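Local coordinates for protein phospholethanolamine N-methyltransferase 2 (Haemonchus contortus, PDB 4KRI) that probably methylates phosphomonomethylethanolamine with S-adenosylmethionine on the route to phosphocholine in a parasitic nematode, and is held here with that substrate and S-adenosylhomocysteine, at residues Tyr149-Leu155 and Val265-Ala271; Glu143-Tyr149 and Val273-Val277; Leu118-Phe122 and Ile158-Met162. One frame throughout, in Å; residues are numbered along the deposited sequence.

How the contacts relate
Going along the chain from the N terminus, helix 114-124 comes first, and contact 3 closes a short loop when strand 156-166 packs against it. Helix 145-151 and the turn after it lie inside that loop, and they carry the first halves of contacts 2 and 1, so contact 3 crosses both. More than a hundred residues later the end of helix 255-268 returns to 149-155 and closes contact 1; strand 273-277 then closes contact 2 around it. Contacts 1 and 2 share Y149 and lie about 8 Å apart between centres, tying the N-terminal region to the methyltransferase domain. Contact 3 stays within the N-terminal region, about 17 Å from contact 2 between centres.

Contact 1. Residues Tyr149-Leu155 and Val265-Ala271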
# COMPACT_ATOMS: atom_id res chain seq x y z
N TYR A 149 14.83 1.91 12.53
CA TYR A 149 15.13 1.54 13.91
C TYR A 149 16.41 2.13 14.47
O TYR A 149 16.53 2.26 15.68
CB TYR A 149 15.16 0.01 14.05
CG TYR A 149 13.83 -0.61 13.67
CD1 TYR A 149 12.65 -0.14 14.20
CD2 TYR A 149 13.78 -1.68 12.79
CE1 TYR A 149 11.43 -0.71 13.86
CE2 TYR A 149 12.57 -2.26 12.44
CZ TYR A 149 11.40 -1.78 12.98
OH TYR A 149 10.19 -2.36 12.63
N VAL A 150 17.36 2.48 13.60
CA VAL A 150 18.67 2.99 14.03
C VAL A 150 18.80 4.50 13.80
O VAL A 150 19.47 5.21 14.56
CB VAL A 150 19.82 2.24 13.31
CG1 VAL A 150 21.19 2.83 13.68
CG2 VAL A 150 19.76 0.77 13.65
N HIS A 151 18.15 4.99 12.75
CA HIS A 151 18.33 6.39 12.35
C HIS A 151 17.07 7.24 12.35
O HIS A 151 17.10 8.39 11.88
CB HIS A 151 18.98 6.45 10.96
CG HIS A 151 20.32 5.79 10.89
ND1 HIS A 151 21.41 6.25 11.61
CD2 HIS A 151 20.76 4.72 10.19
CE1 HIS A 151 22.45 5.49 11.36
NE2 HIS A 151 22.09 4.56 10.50
N GLN A 152 15.97 6.72 12.88
CA GLN A 152 14.68 7.41 12.84
C GLN A 152 14.36 7.98 11.46
O GLN A 152 13.93 9.13 11.31
CB GLN A 152 14.63 8.50 13.92
CG GLN A 152 14.35 7.95 15.33
CD GLN A 152 13.96 9.04 16.30
OE1 GLN A 152 14.54 10.12 16.29
NE2 GLN A 152 13.00 8.75 17.15
N ASN A 153 14.61 7.16 10.44
CA ASN A 153 14.42 7.55 9.05
C ASN A 153 13.44 6.61 8.37
O ASN A 153 13.76 5.44 8.17
CB ASN A 153 15.76 7.50 8.32
CG ASN A 153 15.66 7.86 6.85
OD1 ASN A 153 14.61 8.31 6.39
ND2 ASN A 153 16.76 7.67 6.12
N TRP A 154 12.26 7.13 8.02
CA TRP A 154 11.19 6.35 7.40
C TRP A 154 11.15 6.56 5.89
O TRP A 154 10.30 5.99 5.20
CB TRP A 154 9.82 6.76 7.99
CG TRP A 154 9.49 6.13 9.35
CD1 TRP A 154 8.64 5.07 9.57
CD2 TRP A 154 9.97 6.54 10.65
NE1 TRP A 154 8.59 4.79 10.92
CE2 TRP A 154 9.38 5.67 11.60
CE3 TRP A 154 10.84 7.55 11.09
CZ2 TRP A 154 9.64 5.79 12.97
CZ3 TRP A 154 11.10 7.65 12.45
CH2 TRP A 154 10.50 6.78 13.38
N LEU A 155 12.08 7.36 5.37
CA LEU A 155 12.09 7.68 3.94
C LEU A 155 13.27 7.07 3.17
O LEU A 155 13.73 7.61 2.16
CB LEU A 155 12.08 9.20 3.74
CG LEU A 155 10.97 9.92 4.50
CD1 LEU A 155 11.19 11.42 4.37
CD2 LEU A 155 9.59 9.51 3.98
N VAL A 265 4.64 10.01 9.64
CA VAL A 265 5.37 9.21 10.62
C VAL A 265 6.85 9.61 10.67
O VAL A 265 7.46 9.58 11.74
CB VAL A 265 5.19 7.68 10.41
CG1 VAL A 265 5.93 7.21 9.17
CG2 VAL A 265 5.69 6.93 11.66
N HIS A 266 7.43 10.01 9.53
CA HIS A 266 8.82 10.45 9.52
C HIS A 266 9.00 11.71 10.37
O HIS A 266 10.02 11.90 11.04
CB HIS A 266 9.30 10.68 8.09
CG HIS A 266 10.73 11.11 7.99
ND1 HIS A 266 11.79 10.23 8.03
CD2 HIS A 266 11.28 12.34 7.84
CE1 HIS A 266 12.92 10.89 7.92
NE2 HIS A 266 12.64 12.17 7.79
N LYS A 267 8.01 12.59 10.33
CA LYS A 267 8.10 13.82 11.10
C LYS A 267 7.81 13.63 12.58
O LYS A 267 8.48 14.22 13.43
CB LYS A 267 7.17 14.88 10.51
CG LYS A 267 7.65 15.40 9.17
CD LYS A 267 6.88 16.63 8.74
CE LYS A 267 7.38 17.15 7.40
NZ LYS A 267 6.26 17.73 6.60
N GLU A 268 6.84 12.78 12.88
CA GLU A 268 6.34 12.61 14.24
C GLU A 268 7.10 11.52 15.01
O GLU A 268 7.28 11.62 16.23
CB GLU A 268 4.83 12.33 14.21
CG GLU A 268 4.01 13.57 13.79
CD GLU A 268 2.62 13.26 13.24
OE1 GLU A 268 2.16 12.10 13.33
OE2 GLU A 268 1.97 14.19 12.71
N LYS A 269 7.54 10.50 14.27
CA LYS A 269 8.42 9.44 14.77
C LYS A 269 7.74 8.46 15.75
O LYS A 269 7.48 8.78 16.91
CB LYS A 269 9.74 10.01 15.32
CG LYS A 269 10.38 11.01 14.33
CD LYS A 269 11.89 11.10 14.47
CE LYS A 269 12.50 12.00 13.38
NZ LYS A 269 12.51 11.40 11.99
N ASP A 270 7.42 7.27 15.26
CA ASP A 270 6.92 6.20 16.11
C ASP A 270 7.42 4.89 15.50
O ASP A 270 6.90 4.46 14.47
CB ASP A 270 5.39 6.22 16.18
CG ASP A 270 4.82 5.23 17.21
OD1 ASP A 270 5.48 4.20 17.49
OD2 ASP A 270 3.73 5.50 17.74
N ALA A 271 8.42 4.27 16.13
CA ALA A 271 9.05 3.08 15.56
C ALA A 271 8.15 1.85 15.57
O ALA A 271 8.54 0.80 15.03
CB ALA A 271 10.38 2.76 16.23
O HOH W 1 7.96 -1.53 13.81
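W154 and H266 meet backbone to ring: W154 N donates to H266 ND1 over 3.1 Å, at 166° and nearly in the imidazole plane. The acceptor role of ND1 suggests a neutral ring, probably protonated at NE2. L155 CD1 sits squarely over one face, 3.6 Å from the H266 ring centroid, while K269 NZ lies above the opposite face. K269 NZ is gripped twice, by Q152 O at 2.8 Å and by H266 O at 2.7 Å, and its chain turns at the last torsion (chi4 -73°) to get there. Q152's amide end lies across the K269 methylenes.

The indole of W154 reaches deeper. V265 CG1 covers the five-membered ring of W154 in a CH-pi contact, 3.8 Å from that ring's centroid, and K269 CB approaches the far end of the indole. At the outer margin a water joins Y149 OH to A271 O, 2.7 Å from each.

Behind this, N153 OD1 takes L155 N in an Asx turn, setting L155 against the imidazole, and W154 NE1 is bonded to V273 O. The contact thus wedges the turn between helix 145-151 and strand 156-166 against the C-terminal end of helix 255-268, beside strand 273-277.

Contact 2. Residues Glu143-Tyr149 and Val273-Val277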
# COMPACT_ATOMS: atom_id res chain seq x y z
N GLU A 143 10.15 0.22 3.07
CA GLU A 143 11.13 1.02 3.81
C GLU A 143 12.30 0.14 4.22
O GLU A 143 12.10 -1.03 4.58
CB GLU A 143 10.51 1.59 5.08
CG GLU A 143 9.34 2.53 4.85
CD GLU A 143 8.73 3.00 6.16
OE1 GLU A 143 8.12 2.15 6.84
OE2 GLU A 143 8.88 4.18 6.55
N VAL A 144 13.50 0.72 4.19
CA VAL A 144 14.66 0.07 4.78
C VAL A 144 14.49 0.08 6.30
O VAL A 144 14.45 1.15 6.92
CB VAL A 144 15.97 0.80 4.43
CG1 VAL A 144 17.17 0.09 5.08
CG2 VAL A 144 16.13 0.85 2.93
N LEU A 145 14.35 -1.09 6.91
CA LEU A 145 13.96 -1.15 8.32
C LEU A 145 15.10 -0.73 9.25
O LEU A 145 14.87 -0.14 10.31
CB LEU A 145 13.41 -2.54 8.68
CG LEU A 145 12.08 -2.83 7.98
CD1 LEU A 145 11.66 -4.27 8.21
CD2 LEU A 145 11.00 -1.88 8.47
N ASP A 146 16.34 -1.01 8.84
CA ASP A 146 17.49 -0.59 9.62
C ASP A 146 17.41 0.91 9.82
O ASP A 146 17.75 1.43 10.88
CB ASP A 146 18.76 -0.96 8.87
CG ASP A 146 19.99 -0.76 9.70
OD1 ASP A 146 20.29 -1.64 10.54
OD2 ASP A 146 20.67 0.28 9.50
N SER A 147 16.97 1.62 8.79
CA SER A 147 16.98 3.07 8.85
C SER A 147 15.90 3.59 9.80
O SER A 147 16.10 4.60 10.47
CB SER A 147 16.80 3.66 7.45
OG SER A 147 17.92 3.31 6.65
N VAL A 148 14.77 2.88 9.87
CA VAL A 148 13.74 3.25 10.83
C VAL A 148 14.24 3.07 12.26
O VAL A 148 14.11 3.97 13.11
CB VAL A 148 12.47 2.39 10.64
CG1 VAL A 148 11.47 2.70 11.76
CG2 VAL A 148 11.84 2.66 9.27
N TYR A 149 14.83 1.91 12.53
CA TYR A 149 15.13 1.54 13.91
C TYR A 149 16.41 2.13 14.47
O TYR A 149 16.53 2.26 15.68
CB TYR A 149 15.16 0.01 14.05
CG TYR A 149 13.83 -0.61 13.67
CD1 TYR A 149 12.65 -0.14 14.20
CD2 TYR A 149 13.78 -1.68 12.79
CE1 TYR A 149 11.43 -0.71 13.86
CE2 TYR A 149 12.57 -2.26 12.44
CZ TYR A 149 11.40 -1.78 12.98
OH TYR A 149 10.19 -2.36 12.63
N VAL A 273 5.47 1.76 13.92
CA VAL A 273 4.71 1.82 12.68
C VAL A 273 5.60 1.84 11.45
O VAL A 273 6.51 2.65 11.35
CB VAL A 273 3.85 3.09 12.65
CG1 VAL A 273 3.12 3.21 11.31
CG2 VAL A 273 2.85 3.03 13.79
N THR A 274 5.33 0.94 10.51
CA THR A 274 6.06 0.92 9.24
C THR A 274 5.03 0.78 8.12
O THR A 274 3.89 0.39 8.38
CB THR A 274 7.10 -0.21 9.18
OG1 THR A 274 6.44 -1.47 9.40
CG2 THR A 274 8.23 0.03 10.24
N TYR A 275 5.42 1.10 6.89
CA TYR A 275 4.49 1.13 5.75
C TYR A 275 5.11 0.50 4.50
O TYR A 275 6.34 0.49 4.35
CB TYR A 275 4.12 2.57 5.43
CG TYR A 275 3.32 3.30 6.50
CD1 TYR A 275 2.09 2.82 6.92
CD2 TYR A 275 3.79 4.48 7.05
CE1 TYR A 275 1.34 3.49 7.88
CE2 TYR A 275 3.04 5.17 8.01
CZ TYR A 275 1.84 4.66 8.43
OH TYR A 275 1.10 5.36 9.37
N ALA A 276 4.27 -0.01 3.59
CA ALA A 276 4.75 -0.50 2.29
C ALA A 276 3.70 -0.20 1.23
O ALA A 276 2.51 -0.26 1.52
CB ALA A 276 5.02 -2.02 2.33
N VAL A 277 4.14 0.19 0.03
CA VAL A 277 3.22 0.31 -1.09
C VAL A 277 3.15 -1.06 -1.75
O VAL A 277 4.17 -1.58 -2.21
CB VAL A 277 3.72 1.31 -2.14
CG1 VAL A 277 2.67 1.55 -3.21
CG2 VAL A 277 4.10 2.63 -1.48
O HOH W 2 8.11 -1.57 4.17
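E143 swings CG anti to its carbonyl carbon (chi1 -62°) and keeps the next torsion extended, which carries its carboxylate across to Y275; T274, with OG1 between its backbone N and carbonyl carbon (chi1 57°), turns CG2 to L145. The strand being met, 273-277, belongs to the Rossmann-type sheet of the methyltransferase domain. It runs parallel to strand 247-252 on one side and antiparallel to strand 132-143 of the N-terminal region on the other, so the two halves of the protein are joined through strand pairing. E143 ends that second strand, just before helix 145-151 begins.

Where the pairing runs out, the side chain takes over. Y275 N donates to E143 OE1 over 2.9 Å at 163°, arriving from above the carboxylate plane. OE1 also lies against T274, 3.4 Å from its CA. The other oxygen, E143 OE2, is only 2.7 Å from W154 O; two oxygens so close, in a buried place, suggest that the carboxyl group may well carry a proton.

Around the T274 methyl group the contact is looser, with no bond to T274 across it. L145 CD2 approaches T274 CG2 to 3.8 Å, and Y149 OH, a polar atom, lies 3.9 Å from the same methyl carbon. V148, one turn along from L145, only brushes it. The hydroxyl of T274 serves its own domain, bonding H249 ND1, and the Y275 ring leads off to pack on L258 and A261 of helix 255-268. Q9 holds the start of helix 145-151 with its side-chain amide, meeting E143 O and L145 N. One water completes the junction, accepting from E143 N at 2.9 Å and donating to Y275 O at 2.7 Å.

Contact 3. Residues Leu118-Phe122 and Ile158-Met162; sequences LTDYF and IWTLM
W159 is held by an edge and a face at once. At the edge its NE1 donates to T119 OG1, 2.8 Å away and at 163°, with the hydroxyl oxygen close to the indole plane. T119 OG1 is bonded in turn to M115 O one turn back in its own helix, so the hydroxyl links indole to helix backbone and the buried N-H is satisfied. Over one face stands F122, its edge pointed at the five-membered ring in a T-shaped stack: centroids 5.2 Å apart, planes at 88°. A first torsion of -76°, with CG anti to the carbonyl carbon, turns the W159 indole off the strand and in toward the helix.

Helix 114-124 here covers strand 156-166, the two short segments running nearly parallel with their axes 11.0 Å apart. The strand lies antiparallel between 98-105 and 132-143, an order consistent with the Rossmann-like sheet of class I methyltransferases.

The rest of the interface is softer. L118 CB touches W159 CZ2 at 4.0 Å, at the six-membered end of the indole, and L161 CD1 fills in beside F122, 4.0 Å from its CD2. D120 and Y121, on the side of the helix turned from the strand, are partly exposed: D120 pairs with R177 in a salt bridge, while the Y121 ring packs on helix 80-93 and its OH is bonded to D84.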
# COMPACT_ATOMS: atom_id res chain seq x y z
N LEU A 118 8.68 9.23 -8.20
CA LEU A 118 9.64 8.28 -8.74
C LEU A 118 8.93 6.99 -9.14
O LEU A 118 9.18 6.44 -10.23
CB LEU A 118 10.74 8.00 -7.72
CG LEU A 118 11.83 9.06 -7.63
CD1 LEU A 118 12.79 8.68 -6.52
CD2 LEU A 118 12.57 9.16 -8.97
N THR A 119 8.02 6.51 -8.29
CA THR A 119 7.30 5.28 -8.58
C THR A 119 6.51 5.42 -9.87
O THR A 119 6.53 4.53 -10.73
CB THR A 119 6.36 4.92 -7.42
OG1 THR A 119 7.13 4.85 -6.21
CG2 THR A 119 5.69 3.57 -7.67
N ASP A 120 5.83 6.56 -10.04
CA ASP A 120 5.09 6.79 -11.27
C ASP A 120 6.02 6.86 -12.48
O ASP A 120 5.71 6.34 -13.55
CB ASP A 120 4.26 8.08 -11.18
CG ASP A 120 3.03 7.92 -10.30
OD1 ASP A 120 2.59 6.77 -10.07
OD2 ASP A 120 2.49 8.96 -9.86
N TYR A 121 7.18 7.49 -12.30
CA TYR A 121 8.14 7.64 -13.38
C TYR A 121 8.63 6.27 -13.87
O TYR A 121 8.70 6.02 -15.08
CB TYR A 121 9.33 8.47 -12.91
CG TYR A 121 10.08 9.16 -14.03
CD1 TYR A 121 9.76 10.47 -14.39
CD2 TYR A 121 11.11 8.53 -14.70
CE1 TYR A 121 10.45 11.11 -15.40
CE2 TYR A 121 11.80 9.16 -15.72
CZ TYR A 121 11.46 10.46 -16.06
OH TYR A 121 12.14 11.11 -17.07
N PHE A 122 8.97 5.39 -12.93
CA PHE A 122 9.41 4.04 -13.26
C PHE A 122 8.29 3.27 -13.95
O PHE A 122 8.53 2.48 -14.88
CB PHE A 122 9.82 3.29 -11.99
CG PHE A 122 11.03 3.86 -11.31
CD1 PHE A 122 12.02 4.50 -12.03
CD2 PHE A 122 11.16 3.75 -9.93
CE1 PHE A 122 13.14 5.02 -11.40
CE2 PHE A 122 12.27 4.27 -9.29
CZ PHE A 122 13.26 4.91 -10.03
N ILE A 158 13.04 1.02 -0.82
CA ILE A 158 13.44 -0.07 -1.71
C ILE A 158 12.31 -0.30 -2.69
O ILE A 158 11.20 -0.63 -2.28
CB ILE A 158 13.64 -1.37 -0.94
CG1 ILE A 158 14.67 -1.17 0.18
CG2 ILE A 158 14.10 -2.49 -1.89
CD1 ILE A 158 14.65 -2.30 1.21
N TRP A 159 12.58 -0.13 -3.98
CA TRP A 159 11.58 -0.50 -4.99
C TRP A 159 11.87 -1.91 -5.46
O TRP A 159 13.01 -2.26 -5.70
CB TRP A 159 11.66 0.44 -6.20
CG TRP A 159 11.07 1.80 -6.01
CD1 TRP A 159 9.84 2.23 -6.43
CD2 TRP A 159 11.69 2.92 -5.37
NE1 TRP A 159 9.66 3.56 -6.09
CE2 TRP A 159 10.78 4.00 -5.43
CE3 TRP A 159 12.93 3.12 -4.75
CZ2 TRP A 159 11.07 5.25 -4.89
CZ3 TRP A 159 13.21 4.35 -4.21
CH2 TRP A 159 12.28 5.41 -4.28
N THR A 160 10.82 -2.70 -5.64
CA THR A 160 10.94 -4.00 -6.28
C THR A 160 10.16 -3.90 -7.58
O THR A 160 8.95 -3.68 -7.54
CB THR A 160 10.30 -5.11 -5.42
OG1 THR A 160 11.01 -5.22 -4.16
CG2 THR A 160 10.41 -6.46 -6.12
N LEU A 161 10.84 -4.04 -8.72
CA LEU A 161 10.21 -3.90 -10.04
C LEU A 161 10.63 -5.07 -10.92
O LEU A 161 11.69 -5.65 -10.69
CB LEU A 161 10.67 -2.59 -10.69
CG LEU A 161 10.51 -1.30 -9.88
CD1 LEU A 161 11.29 -0.16 -10.53
CD2 LEU A 161 9.05 -0.94 -9.74
N MET A 162 9.82 -5.41 -11.92
CA MET A 162 10.16 -6.52 -12.80
C MET A 162 10.09 -6.08 -14.26
O MET A 162 9.15 -5.39 -14.65
CB MET A 162 9.18 -7.68 -12.56
CG MET A 162 9.47 -8.95 -13.35
SD MET A 162 8.62 -10.41 -12.69
CE MET A 162 7.67 -9.65 -11.35